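Local structure of salt-tolerant glutaminase (Micrococcus luteus, 3AGD) at residues 270-275 against 302-307; 150-155 against 195-200; 409-414 against 441-446. The protein probably hydrolyses L-glutamine to L-glutamate and ammonium, as a homotetrameric enzyme of the glutaminase family. All blocks are in the same frame, centred on the assembly; numbering follows the deposited sequence.

Interaction 1: residues 270-275 against 302-307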
loop_
_atom_site.group_PDB
_atom_site.type_symbol
_atom_site.label_atom_id
_atom_site.label_comp_id
_atom_site.label_asym_id
_atom_site.label_seq_id
_atom_site.Cartn_x
_atom_site.Cartn_y
_atom_site.Cartn_z
ATOM N N PRO A 270 -1.790 -5.420 -3.599
ATOM C CA PRO A 270 -3.132 -4.872 -3.394
ATOM C C PRO A 270 -3.672 -3.942 -4.468
ATOM O O PRO A 270 -3.032 -2.961 -4.844
ATOM C CB PRO A 270 -3.017 -4.186 -2.037
ATOM C CG PRO A 270 -2.071 -5.092 -1.310
ATOM C CD PRO A 270 -1.001 -5.338 -2.357
ATOM N N GLY A 271 -4.871 -4.264 -4.945
ATOM C CA GLY A 271 -5.523 -3.443 -5.944
ATOM C C GLY A 271 -4.986 -3.524 -7.356
ATOM O O GLY A 271 -5.544 -2.897 -8.257
ATOM N N ARG A 272 -3.924 -4.287 -7.587
ATOM C CA ARG A 272 -3.417 -4.347 -8.945
ATOM C C ARG A 272 -3.071 -5.677 -9.579
ATOM O O ARG A 272 -3.418 -5.895 -10.735
ATOM C CB ARG A 272 -2.252 -3.375 -9.085
ATOM C CG ARG A 272 -2.764 -1.945 -9.121
ATOM C CD ARG A 272 -1.695 -0.970 -8.804
ATOM N NE ARG A 272 -1.233 -1.088 -7.428
ATOM C CZ ARG A 272 -0.106 -0.532 -7.010
ATOM N NH1 ARG A 272 0.628 0.151 -7.879
ATOM N NH2 ARG A 272 0.286 -0.650 -5.748
ATOM N N VAL A 273 -2.425 -6.586 -8.857
ATOM C CA VAL A 273 -2.071 -7.838 -9.505
ATOM C C VAL A 273 -1.694 -9.009 -8.599
ATOM O O VAL A 273 -1.173 -8.828 -7.501
ATOM C CB VAL A 273 -0.912 -7.576 -10.504
ATOM C CG1 VAL A 273 0.395 -7.404 -9.743
ATOM C CG2 VAL A 273 -0.831 -8.684 -11.538
ATOM N N GLY A 274 -1.997 -10.212 -9.078
ATOM C CA GLY A 274 -1.646 -11.430 -8.372
ATOM C C GLY A 274 -0.503 -11.978 -9.210
ATOM O O GLY A 274 -0.602 -11.997 -10.439
ATOM N N ILE A 275 0.586 -12.402 -8.580
ATOM C CA ILE A 275 1.734 -12.901 -9.336
ATOM C C ILE A 275 2.145 -14.332 -9.009
ATOM O O ILE A 275 2.184 -14.738 -7.849
ATOM C CB ILE A 275 2.963 -12.001 -9.113
ATOM C CG1 ILE A 275 2.658 -10.584 -9.595
ATOM C CG2 ILE A 275 4.183 -12.580 -9.827
ATOM C CD1 ILE A 275 3.648 -9.546 -9.090
ATOM N N PHE A 302 7.404 -1.996 -14.626
ATOM C CA PHE A 302 6.038 -1.500 -14.589
ATOM C C PHE A 302 5.845 -0.464 -13.486
ATOM O O PHE A 302 4.741 0.050 -13.292
ATOM C CB PHE A 302 5.076 -2.674 -14.383
ATOM C CG PHE A 302 4.949 -3.575 -15.583
ATOM C CD1 PHE A 302 4.760 -4.946 -15.423
ATOM C CD2 PHE A 302 4.968 -3.049 -16.873
ATOM C CE1 PHE A 302 4.591 -5.783 -16.532
ATOM C CE2 PHE A 302 4.797 -3.878 -17.992
ATOM C CZ PHE A 302 4.608 -5.244 -17.819
ATOM N N ARG A 303 6.927 -0.150 -12.780
ATOM C CA ARG A 303 6.885 0.804 -11.674
ATOM C C ARG A 303 5.748 0.467 -10.716
ATOM O O ARG A 303 4.903 1.307 -10.397
ATOM C CB ARG A 303 6.741 2.231 -12.203
ATOM C CG ARG A 303 7.921 2.668 -13.053
ATOM C CD ARG A 303 9.204 2.731 -12.234
ATOM N NE ARG A 303 10.392 2.803 -13.082
ATOM C CZ ARG A 303 11.588 3.208 -12.663
ATOM N NH1 ARG A 303 12.614 3.238 -13.505
ATOM N NH2 ARG A 303 11.755 3.599 -11.408
ATOM N N LEU A 304 5.738 -0.787 -10.277
ATOM C CA LEU A 304 4.744 -1.287 -9.344
ATOM C C LEU A 304 5.357 -1.243 -7.944
ATOM O O LEU A 304 6.542 -1.526 -7.765
ATOM C CB LEU A 304 4.356 -2.724 -9.709
ATOM C CG LEU A 304 3.512 -2.871 -10.978
ATOM C CD1 LEU A 304 3.366 -4.333 -11.357
ATOM C CD2 LEU A 304 2.141 -2.254 -10.738
ATOM N N HIS A 305 4.553 -0.880 -6.954
ATOM C CA HIS A 305 5.047 -0.793 -5.595
ATOM C C HIS A 305 3.890 -0.567 -4.641
ATOM O O HIS A 305 2.958 0.169 -4.946
ATOM C CB HIS A 305 6.044 0.361 -5.479
ATOM C CG HIS A 305 6.908 0.291 -4.258
ATOM N ND1 HIS A 305 6.410 0.446 -2.985
ATOM C CD2 HIS A 305 8.234 0.050 -4.119
ATOM C CE1 HIS A 305 7.390 0.300 -2.111
ATOM N NE2 HIS A 305 8.509 0.060 -2.773
ATOM N N LEU A 306 3.966 -1.201 -3.481
ATOM C CA LEU A 306 2.933 -1.090 -2.463
ATOM C C LEU A 306 2.687 0.355 -2.030
ATOM O O LEU A 306 1.609 0.684 -1.546
ATOM C CB LEU A 306 3.337 -1.920 -1.239
ATOM C CG LEU A 306 2.315 -2.037 -0.111
ATOM C CD1 LEU A 306 1.101 -2.819 -0.603
ATOM C CD2 LEU A 306 2.946 -2.740 1.082
ATOM N N MET A 307 3.684 1.216 -2.215
ATOM C CA MET A 307 3.580 2.610 -1.798
ATOM C C MET A 307 3.076 3.631 -2.819
ATOM O O MET A 307 3.074 4.829 -2.531
ATOM C CB MET A 307 4.937 3.094 -1.268
ATOM C CG MET A 307 5.511 2.267 -0.130
ATOM S SD MET A 307 4.437 2.228 1.307
ATOM C CE MET A 307 4.905 0.686 2.044
#
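Arg272 reaches from the turn between two strands to Leu304 and His305, in the loop that leaves helix 289-301. Arg272 and Val273 lie opposite the single residue Leu269, a classic beta bulge at the start of strand 273-278. On the other side, a Schellman motif with Arg303 as its C-prime residue ends the helix. Leu304 follows directly. The contact thus joins the hairpin end of strands 264-269 and 273-278, inside the antiparallel sheet, to the chain that leaves this helix.

Arg272 has the most surface buried here. Its side chain bends at chi3 (-66°). Its NH2 donates to His305 O at 2.9 Å. The bond is nearly straight, with an N-H...O angle of 166°. The oxygen lies in the guanidinium plane, while NH2 sits above the plane of the carbonyl. NH1 has a stronger partner, a salt bridge to Asp308 OD1. Two acceptors from one loop therefore hold the buried guanidinium and limit its rotation.

The Leu304 and Arg272 side chains run antiparallel alongside each other. Leu304 CD2 comes 4.0 Å from Arg272 NH1, obliquely to the guanidinium. His305 turns its CB away from the strand segment. Its ring accepts from Met307 N at ND1, and NE2 is hydrogen-bonded to Ala251 O. These two bonds fix the ring, which lies on the far side of the backbone from Arg272.

Leu306 packs on the proline before the bulge and also touches Met307 of the second subunit. Its CG is anti to the backbone N (chi1 -174°). Beyond it, Leu306 CD1 rests 3.7 Å from Pro270 CD.

Interaction 2: residues 150-155 against 195-200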
loop_
_atom_site.group_PDB
_atom_site.type_symbol
_atom_site.label_atom_id
_atom_site.label_comp_id
_atom_site.label_asym_id
_atom_site.label_seq_id
_atom_site.Cartn_x
_atom_site.Cartn_y
_atom_site.Cartn_z
ATOM N N LEU A 150 -7.469 -28.866 -6.306
ATOM C CA LEU A 150 -6.040 -29.151 -6.379
ATOM C C LEU A 150 -5.749 -30.505 -5.745
ATOM O O LEU A 150 -6.552 -31.013 -4.962
ATOM C CB LEU A 150 -5.252 -28.062 -5.652
ATOM C CG LEU A 150 -5.474 -26.626 -6.129
ATOM C CD1 LEU A 150 -4.717 -25.669 -5.221
ATOM C CD2 LEU A 150 -5.013 -26.480 -7.572
ATOM N N SER A 151 -4.600 -31.084 -6.080
ATOM C CA SER A 151 -4.214 -32.381 -5.535
ATOM C C SER A 151 -2.822 -32.321 -4.923
ATOM O O SER A 151 -2.003 -31.481 -5.294
ATOM C CB SER A 151 -4.223 -33.449 -6.633
ATOM O OG SER A 151 -5.487 -33.524 -7.260
ATOM N N VAL A 152 -2.562 -33.236 -3.996
ATOM C CA VAL A 152 -1.275 -33.319 -3.326
ATOM C C VAL A 152 -0.353 -34.274 -4.087
ATOM O O VAL A 152 -0.798 -35.314 -4.577
ATOM C CB VAL A 152 -1.437 -33.856 -1.888
ATOM C CG1 VAL A 152 -0.084 -33.936 -1.202
ATOM C CG2 VAL A 152 -2.380 -32.965 -1.100
ATOM N N ASP A 153 0.921 -33.913 -4.202
ATOM C CA ASP A 153 1.887 -34.781 -4.860
ATOM C C ASP A 153 2.454 -35.669 -3.752
ATOM O O ASP A 153 3.414 -35.302 -3.065
ATOM C CB ASP A 153 3.003 -33.964 -5.502
ATOM C CG ASP A 153 3.989 -34.830 -6.254
ATOM O OD1 ASP A 153 4.773 -35.551 -5.605
ATOM O OD2 ASP A 153 3.974 -34.798 -7.500
ATOM N N TRP A 154 1.843 -36.837 -3.577
ATOM C CA TRP A 154 2.246 -37.765 -2.528
ATOM C C TRP A 154 3.676 -38.272 -2.619
ATOM O O TRP A 154 4.266 -38.658 -1.612
ATOM C CB TRP A 154 1.245 -38.922 -2.467
ATOM C CG TRP A 154 -0.113 -38.400 -2.112
ATOM C CD1 TRP A 154 -1.194 -38.273 -2.941
ATOM C CD2 TRP A 154 -0.493 -37.812 -0.865
ATOM N NE1 TRP A 154 -2.221 -37.633 -2.285
ATOM C CE2 TRP A 154 -1.814 -37.339 -1.008
ATOM C CE3 TRP A 154 0.160 -37.633 0.363
ATOM C CZ2 TRP A 154 -2.495 -36.700 0.026
ATOM C CZ3 TRP A 154 -0.519 -36.994 1.394
ATOM C CH2 TRP A 154 -1.833 -36.536 1.217
ATOM N N GLU A 155 4.244 -38.254 -3.817
ATOM C CA GLU A 155 5.623 -38.693 -3.984
ATOM C C GLU A 155 6.514 -37.690 -3.250
ATOM O O GLU A 155 7.450 -38.070 -2.541
ATOM C CB GLU A 155 5.987 -38.731 -5.466
ATOM C CG GLU A 155 7.372 -39.280 -5.750
ATOM C CD GLU A 155 7.696 -39.300 -7.235
ATOM O OE1 GLU A 155 6.877 -39.833 -8.014
ATOM O OE2 GLU A 155 8.768 -38.789 -7.622
ATOM N N CYS A 195 2.248 -28.523 1.875
ATOM C CA CYS A 195 3.321 -28.029 1.012
ATOM C C CYS A 195 3.442 -28.820 -0.285
ATOM O O CYS A 195 4.005 -28.329 -1.270
ATOM C CB CYS A 195 4.662 -28.092 1.746
ATOM S SG CYS A 195 4.850 -26.907 3.084
ATOM N N ALA A 196 2.925 -30.046 -0.272
ATOM C CA ALA A 196 2.989 -30.916 -1.439
ATOM C C ALA A 196 1.825 -30.692 -2.397
ATOM O O ALA A 196 1.675 -31.429 -3.377
ATOM C CB ALA A 196 3.032 -32.381 -0.999
ATOM N N VAL A 197 0.999 -29.688 -2.114
ATOM C CA VAL A 197 -0.128 -29.384 -2.988
ATOM C C VAL A 197 0.411 -28.872 -4.324
ATOM O O VAL A 197 1.275 -28.001 -4.359
ATOM C CB VAL A 197 -1.054 -28.316 -2.367
ATOM C CG1 VAL A 197 -2.111 -27.886 -3.380
ATOM C CG2 VAL A 197 -1.718 -28.872 -1.129
ATOM N N LEU A 198 -0.113 -29.420 -5.416
ATOM C CA LEU A 198 0.308 -29.056 -6.766
ATOM C C LEU A 198 -0.397 -27.845 -7.372
ATOM O O LEU A 198 -1.627 -27.769 -7.412
ATOM C CB LEU A 198 0.127 -30.260 -7.700
ATOM C CG LEU A 198 1.045 -31.462 -7.448
ATOM C CD1 LEU A 198 0.519 -32.692 -8.191
ATOM C CD2 LEU A 198 2.467 -31.110 -7.895
ATOM N N VAL A 199 0.401 -26.898 -7.852
ATOM C CA VAL A 199 -0.122 -25.697 -8.484
ATOM C C VAL A 199 0.794 -25.308 -9.639
ATOM O O VAL A 199 1.936 -25.761 -9.717
ATOM C CB VAL A 199 -0.188 -24.498 -7.501
ATOM C CG1 VAL A 199 -1.131 -24.811 -6.352
ATOM C CG2 VAL A 199 1.212 -24.167 -6.982
ATOM N N THR A 200 0.275 -24.477 -10.538
ATOM C CA THR A 200 1.043 -23.987 -11.671
ATOM C C THR A 200 1.223 -22.493 -11.436
ATOM O O THR A 200 0.610 -21.920 -10.529
ATOM C CB THR A 200 0.278 -24.144 -12.995
ATOM O OG1 THR A 200 -0.877 -23.295 -12.973
ATOM C CG2 THR A 200 -0.165 -25.595 -13.198
HETATM O O HOH W 1 -3.474 -29.925 -8.344
#
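Val152 CG1 stands anti to its backbone N (chi1 -180°) and meets Ala196 CB at 3.5 Å, a close methyl-methyl contact. The same methyl lies over the centre of one face of the Trp154 ring. Leu198 CG is anti to its carbonyl carbon (chi1 -68°) and lies 3.7 Å from Asp153 CB. On the buried side, Leu150 CD1 touches Val199 CG1 at 3.9 Å, and the Leu150 and Val197 side chains cross at about a right angle, CB against CG1.

Two backbone bonds flank the Val152-Val197 pair. Leu198 N donates to Ser151 O at 2.8 Å. Asp153 N donates to Ala196 O at 2.7 Å. A water extends the link. It accepts from Ser151 N at 2.8 Å and donates to Leu198 O at 3.0 Å.

Asp153 is the N-cap of helix 154-161, and its OD1 accepts from Thr156 N. Val197 and Val199 also hydrogen-bond through their backbones to Ile62 and Phe60. The 195-200 chain thus runs between the 150-155 loop and strand 60-61. The arrangement is a single beta bridge beside the glutamate site, which has no glutamate bound in this chain and to which Cys195 and Glu160 of helix 154-161 belong.

Interaction 3: residues 409-414 against 441-446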
loop_
_atom_site.group_PDB
_atom_site.type_symbol
_atom_site.label_atom_id
_atom_site.label_comp_id
_atom_site.label_asym_id
_atom_site.label_seq_id
_atom_site.Cartn_x
_atom_site.Cartn_y
_atom_site.Cartn_z
ATOM N N LEU A 409 -28.296 12.413 -7.595
ATOM C CA LEU A 409 -27.111 11.634 -7.246
ATOM C C LEU A 409 -27.176 10.289 -7.972
ATOM O O LEU A 409 -27.855 9.369 -7.520
ATOM C CB LEU A 409 -27.061 11.398 -5.733
ATOM C CG LEU A 409 -25.693 11.460 -5.039
ATOM C CD1 LEU A 409 -25.801 10.823 -3.658
ATOM C CD2 LEU A 409 -24.642 10.736 -5.865
ATOM N N ASN A 410 -26.463 10.175 -9.089
ATOM C CA ASN A 410 -26.468 8.944 -9.879
ATOM C C ASN A 410 -25.293 8.008 -9.571
ATOM O O ASN A 410 -24.125 8.378 -9.731
ATOM C CB ASN A 410 -26.477 9.291 -11.368
ATOM C CG ASN A 410 -26.609 8.067 -12.245
ATOM O OD1 ASN A 410 -25.715 7.220 -12.290
ATOM N ND2 ASN A 410 -27.735 7.961 -12.945
ATOM N N LEU A 411 -25.617 6.785 -9.156
ATOM C CA LEU A 411 -24.616 5.783 -8.795
ATOM C C LEU A 411 -24.495 4.631 -9.806
ATOM O O LEU A 411 -23.838 3.625 -9.528
ATOM C CB LEU A 411 -24.955 5.200 -7.417
ATOM C CG LEU A 411 -25.373 6.183 -6.318
ATOM C CD1 LEU A 411 -25.749 5.409 -5.072
ATOM C CD2 LEU A 411 -24.252 7.155 -6.027
ATOM N N ALA A 412 -25.117 4.776 -10.972
ATOM C CA ALA A 412 -25.076 3.725 -11.987
ATOM C C ALA A 412 -23.661 3.290 -12.363
ATOM O O ALA A 412 -23.415 2.103 -12.588
ATOM C CB ALA A 412 -25.831 4.172 -13.240
ATOM N N ARG A 413 -22.735 4.243 -12.430
ATOM C CA ARG A 413 -21.353 3.935 -12.795
ATOM C C ARG A 413 -20.510 3.467 -11.610
ATOM O O ARG A 413 -19.349 3.097 -11.777
ATOM C CB ARG A 413 -20.688 5.157 -13.433
ATOM C CG ARG A 413 -21.254 5.559 -14.789
ATOM C CD ARG A 413 -20.753 4.655 -15.892
ATOM N NE ARG A 413 -21.267 5.056 -17.200
ATOM C CZ ARG A 413 -20.863 4.529 -18.352
ATOM N NH1 ARG A 413 -19.938 3.581 -18.357
ATOM N NH2 ARG A 413 -21.386 4.945 -19.499
ATOM N N VAL A 414 -21.080 3.495 -10.412
ATOM C CA VAL A 414 -20.343 3.044 -9.243
ATOM C C VAL A 414 -20.325 1.518 -9.253
ATOM O O VAL A 414 -21.375 0.879 -9.345
ATOM C CB VAL A 414 -20.996 3.547 -7.935
ATOM C CG1 VAL A 414 -20.286 2.941 -6.731
ATOM C CG2 VAL A 414 -20.916 5.065 -7.872
ATOM N N VAL A 441 -31.777 10.040 -5.402
ATOM C CA VAL A 441 -30.720 9.079 -5.672
ATOM C C VAL A 441 -31.104 8.029 -6.707
ATOM O O VAL A 441 -31.987 7.202 -6.471
ATOM C CB VAL A 441 -30.294 8.352 -4.371
ATOM C CG1 VAL A 441 -29.078 7.477 -4.639
ATOM C CG2 VAL A 441 -29.997 9.365 -3.278
ATOM N N GLU A 442 -30.436 8.074 -7.855
ATOM C CA GLU A 442 -30.672 7.117 -8.926
ATOM C C GLU A 442 -29.686 5.983 -8.667
ATOM O O GLU A 442 -28.507 6.075 -9.011
ATOM C CB GLU A 442 -30.412 7.771 -10.283
ATOM C CG GLU A 442 -31.200 9.061 -10.478
ATOM C CD GLU A 442 -31.058 9.640 -11.870
ATOM O OE1 GLU A 442 -29.923 9.668 -12.393
ATOM O OE2 GLU A 442 -32.081 10.081 -12.438
ATOM N N ASP A 443 -30.190 4.919 -8.047
ATOM C CA ASP A 443 -29.380 3.767 -7.670
ATOM C C ASP A 443 -30.001 2.466 -8.188
ATOM O O ASP A 443 -30.555 1.684 -7.417
ATOM C CB ASP A 443 -29.271 3.749 -6.139
ATOM C CG ASP A 443 -28.285 2.721 -5.619
ATOM O OD1 ASP A 443 -27.459 2.216 -6.410
ATOM O OD2 ASP A 443 -28.328 2.433 -4.401
ATOM N N PRO A 444 -29.904 2.217 -9.506
ATOM C CA PRO A 444 -30.462 1.007 -10.124
ATOM C C PRO A 444 -30.157 -0.301 -9.398
ATOM O O PRO A 444 -31.071 -1.066 -9.095
ATOM C CB PRO A 444 -29.899 1.048 -11.550
ATOM C CG PRO A 444 -28.664 1.908 -11.427
ATOM C CD PRO A 444 -29.123 2.987 -10.486
ATOM N N GLU A 445 -28.886 -0.566 -9.116
ATOM C CA GLU A 445 -28.520 -1.794 -8.412
ATOM C C GLU A 445 -28.514 -1.592 -6.901
ATOM O O GLU A 445 -27.927 -2.384 -6.166
ATOM C CB GLU A 445 -27.142 -2.285 -8.861
ATOM C CG GLU A 445 -27.147 -3.091 -10.154
ATOM C CD GLU A 445 -27.492 -2.256 -11.365
ATOM O OE1 GLU A 445 -26.751 -1.291 -11.649
ATOM O OE2 GLU A 445 -28.501 -2.565 -12.035
ATOM N N ARG A 446 -29.190 -0.538 -6.450
ATOM C CA ARG A 446 -29.259 -0.174 -5.035
ATOM C C ARG A 446 -28.110 -0.696 -4.177
ATOM O O ARG A 446 -28.230 -1.705 -3.478
ATOM C CB ARG A 446 -30.617 -0.562 -4.424
ATOM C CG ARG A 446 -31.133 -1.958 -4.708
ATOM C CD ARG A 446 -32.560 -2.059 -4.179
ATOM N NE ARG A 446 -33.186 -3.357 -4.418
ATOM C CZ ARG A 446 -34.435 -3.654 -4.067
ATOM N NH1 ARG A 446 -35.192 -2.746 -3.463
ATOM N NH2 ARG A 446 -34.931 -4.859 -4.316
#
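Leu409 and Asn410 pair in parallel with Val441 and Glu442, joining strands 406-417 and 438-442 of a beta-alpha-beta unit whose crossover is helix 419-434. The unit belongs to the C-terminal STAS-like part.

The packed side is mainly apolar, with the Asp443 carboxylate at its end. Leu409 CB faces Val441 CG2, and Leu409 also lies on Ile425 and Val429 of the crossover helix. Leu411 CD1 reaches Val441 CG1 at 3.9 Å and the carboxylate carbon CG of Asp443 at 3.7 Å. Leu411 also packs on Leu331 and Leu448. The Asp443 carboxylate is held by backbone nitrogens, OD1 by Ile447 N and OD2 by Leu448 N.

Two backbone bonds join the strands themselves. Glu442 N donates to Leu409 O at 2.9 Å, and Leu411 N to Glu442 O at 3.0 Å.

The other face is looser and more exposed. Here Asn410 and Glu442 meet. With CG anti to the backbone N (chi1 -175°), the amide carbon of Asn410 sits beside the Glu442 side chain. Asn410 ND2 donates to Glu442 OE1 at 2.8 Å, on the anti side, somewhat out of the carboxylate plane. The amide and carboxylate planes are 77° apart. Ala412 CB only brushes Pro444 CG, at 4.1 Å, where the two chains leave the sheet.

Asn410 OD1 accepts from Ala412 N at 2.8 Å in an Asx turn, at the strand's corner. One amide thus ties the bend of its own strand to the neighbouring strand. The Glu442 carboxylate gains a neutral donor, which would be expected to stabilise its charged form modestly.

In the fold
The three contacts follow one another along the chain and do not touch. Interactions 1 and 2 both lie in the glutaminase domain, their centres 27 Å apart and their nearest atoms about 8 Å apart. Interaction 2 is the one beside the glutamate site. It contains Cys195, and the side chain of Ala196 is about 6 Å from that of Glu160 and about 10 Å from that of Tyr191. Interaction 1 lies away from that site, against the second subunit. Interaction 3 is in the C-terminal part, its centre 30 Å from that of interaction 1 and 45 Å from that of interaction 2. There, Arg413 forms a salt bridge with Glu390 of the second subunit.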